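Local coordinates for putative PAS/PAC sensor protein (Nakamurella multipartita DSM 44233, PDB 6HMJ) that senses blue light through a flavin-binding light-oxygen-voltage domain and binds RNA, thereby mediating translational regulation, at the interface of chains A and B. Coordinates in Å, arbitrary orientation; residue numbers count along the deposited sequence, not the author numbering. Chains: chain A/B, Putative PAS/PAC sensor protein.

The interface of chains A and B. Residues chain A 222-225, 331-333, 344; chain B 239-240, 243-244.
B:Arg240 lies between two segments of chain A, the loop through A:Pro224 and the strand pair carrying A:Ser331 and A:Ile344, and its side chain touches both. With CG anti to the backbone N (chi1 170°), the chain starts out toward the strands. CB meets the methyl tip of A:Ile344, CD1, and B:Arg240 CG packs nearer to that same methyl, A:Ile344 CD1, at 3.5 Å. B:Arg240 CD passes A:Ser331 OG at 3.6 Å, a proximity and not a bond. Bends at chi2 and chi3 then turn NE and the guanidinium toward the proline. A:Pro224 CG sits over the centre of one guanidinium face, 3.4 Å from B:Arg240 CZ, while NH1 and NH2 also border its CG and CD; the contact is therefore packing on a flat face. An alanine at B:Arg240 would probably leave A:Pro224 CG without the flat group it rests on and A:Ile344 CD1 without its CG partner, opening a gap between loop and strands.

The same proline also meets B:His243. Its CA lies over one face of the imidazole, offset toward the rim and 3.8 Å from the ring centroid, a CH-pi contact, with CB near CG and ND1. In-plane at the ring edge is OD1 of B:Asp244, leaving the other carboxylate oxygen for chain A: A:Ser331 OG donates to B:Asp244 OD2 at 2.7 Å, approaching nearly along the C-O axis.

The helical residues all come from helix 234-244 of chain B. This helix lies against strands 323-334 and 340-346 of the chain A PAS sheet and the loop containing A:Pro224. Two-fold symmetry repeats the arrangement with chains exchanged, and in the deposited dimer it may help pair the two sensor domains, although the structure alone does not show that this is the biological dimer.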
loop_
_atom_site.group_PDB
_atom_site.type_symbol
_atom_site.label_atom_id
_atom_site.label_comp_id
_atom_site.label_asym_id
_atom_site.label_seq_id
_atom_site.Cartn_x
_atom_site.Cartn_y
_atom_site.Cartn_z
ATOM N N LEU A 222 -13.549 44.261 0.633
ATOM C CA LEU A 222 -14.165 45.396 -0.051
ATOM C C LEU A 222 -15.675 45.288 0.150
ATOM O O LEU A 222 -16.187 44.175 0.329
ATOM C CB LEU A 222 -13.784 45.396 -1.532
ATOM C CG LEU A 222 -13.788 46.716 -2.309
ATOM C CD1 LEU A 222 -12.887 47.758 -1.658
ATOM C CD2 LEU A 222 -13.356 46.476 -3.748
ATOM N N PRO A 223 -16.430 46.391 0.130
ATOM C CA PRO A 223 -17.853 46.296 0.448
ATOM C C PRO A 223 -18.614 45.546 -0.648
ATOM O O PRO A 223 -18.206 45.563 -1.815
ATOM C CB PRO A 223 -18.303 47.764 0.539
ATOM C CG PRO A 223 -17.052 48.570 0.620
ATOM C CD PRO A 223 -16.010 47.786 -0.096
ATOM N N PRO A 224 -19.713 44.887 -0.291
ATOM C CA PRO A 224 -20.517 44.207 -1.317
ATOM C C PRO A 224 -21.207 45.168 -2.270
ATOM O O PRO A 224 -21.625 46.266 -1.897
ATOM C CB PRO A 224 -21.550 43.421 -0.496
ATOM C CG PRO A 224 -20.962 43.297 0.852
ATOM C CD PRO A 224 -20.147 44.531 1.067
ATOM N N THR A 225 -21.320 44.731 -3.523
ATOM C CA THR A 225 -22.141 45.390 -4.526
ATOM C C THR A 225 -22.959 44.327 -5.247
ATOM O O THR A 225 -22.639 43.136 -5.206
ATOM C CB THR A 225 -21.313 46.184 -5.549
ATOM O OG1 THR A 225 -20.600 45.278 -6.400
ATOM C CG2 THR A 225 -20.329 47.112 -4.856
ATOM N N SER A 331 -21.468 36.010 8.915
ATOM C CA SER A 331 -21.374 37.352 8.356
ATOM C C SER A 331 -22.553 38.181 8.841
ATOM O O SER A 331 -23.711 37.796 8.603
ATOM C CB SER A 331 -21.352 37.289 6.826
ATOM O OG SER A 331 -20.910 38.517 6.279
ATOM N N PRO A 332 -22.333 39.297 9.536
ATOM C CA PRO A 332 -23.466 40.095 10.017
ATOM C C PRO A 332 -24.043 40.976 8.922
ATOM O O PRO A 332 -23.332 41.470 8.043
ATOM C CB PRO A 332 -22.847 40.941 11.138
ATOM C CG PRO A 332 -21.426 41.100 10.730
ATOM C CD PRO A 332 -21.046 39.813 10.039
ATOM N N VAL A 333 -25.356 41.175 8.996
ATOM C CA VAL A 333 -26.088 42.018 8.055
ATOM C C VAL A 333 -26.690 43.166 8.852
ATOM O O VAL A 333 -27.465 42.935 9.787
ATOM C CB VAL A 333 -27.179 41.234 7.309
ATOM C CG1 VAL A 333 -27.887 42.133 6.314
ATOM C CG2 VAL A 333 -26.586 40.010 6.622
ATOM N N ILE A 344 -25.723 35.705 8.402
ATOM C CA ILE A 344 -25.665 34.693 7.356
ATOM C C ILE A 344 -24.616 33.662 7.749
ATOM O O ILE A 344 -23.547 34.015 8.262
ATOM C CB ILE A 344 -25.344 35.299 5.977
ATOM C CG1 ILE A 344 -26.269 36.481 5.684
ATOM C CG2 ILE A 344 -25.485 34.233 4.891
ATOM C CD1 ILE A 344 -25.916 37.227 4.418
ATOM N N THR B 239 -27.803 40.159 -1.245
ATOM C CA THR B 239 -26.586 40.716 -1.827
ATOM C C THR B 239 -25.354 40.268 -1.055
ATOM O O THR B 239 -24.360 39.828 -1.644
ATOM C CB THR B 239 -26.675 42.243 -1.853
ATOM O OG1 THR B 239 -27.749 42.649 -2.710
ATOM C CG2 THR B 239 -25.368 42.853 -2.335
ATOM N N ARG B 240 -25.400 40.376 0.273
ATOM C CA ARG B 240 -24.283 39.925 1.096
ATOM C C ARG B 240 -24.042 38.431 0.930
ATOM O O ARG B 240 -22.892 37.976 0.937
ATOM C CB ARG B 240 -24.549 40.288 2.560
ATOM C CG ARG B 240 -23.587 39.688 3.573
ATOM C CD ARG B 240 -22.214 40.343 3.497
ATOM N NE ARG B 240 -22.238 41.746 3.903
ATOM C CZ ARG B 240 -21.149 42.474 4.141
ATOM N NH1 ARG B 240 -19.944 41.932 4.024
ATOM N NH2 ARG B 240 -21.267 43.746 4.501
ATOM N N HIS B 243 -22.029 37.724 -2.149
ATOM C CA HIS B 243 -20.669 38.222 -1.982
ATOM C C HIS B 243 -19.797 37.227 -1.230
ATOM O O HIS B 243 -18.655 36.967 -1.626
ATOM C CB HIS B 243 -20.702 39.557 -1.234
ATOM C CG HIS B 243 -19.423 40.330 -1.304
ATOM N ND1 HIS B 243 -19.089 41.129 -2.377
ATOM C CD2 HIS B 243 -18.398 40.427 -0.426
ATOM C CE1 HIS B 243 -17.910 41.684 -2.156
ATOM N NE2 HIS B 243 -17.469 41.273 -0.980
ATOM N N ASP B 244 -20.323 36.650 -0.151
ATOM C CA ASP B 244 -19.548 35.815 0.755
ATOM C C ASP B 244 -19.535 34.340 0.376
ATOM O O ASP B 244 -18.766 33.577 0.966
ATOM C CB ASP B 244 -20.095 35.956 2.181
ATOM C CG ASP B 244 -19.913 37.351 2.741
ATOM O OD1 ASP B 244 -19.199 38.163 2.115
ATOM O OD2 ASP B 244 -20.496 37.638 3.806
#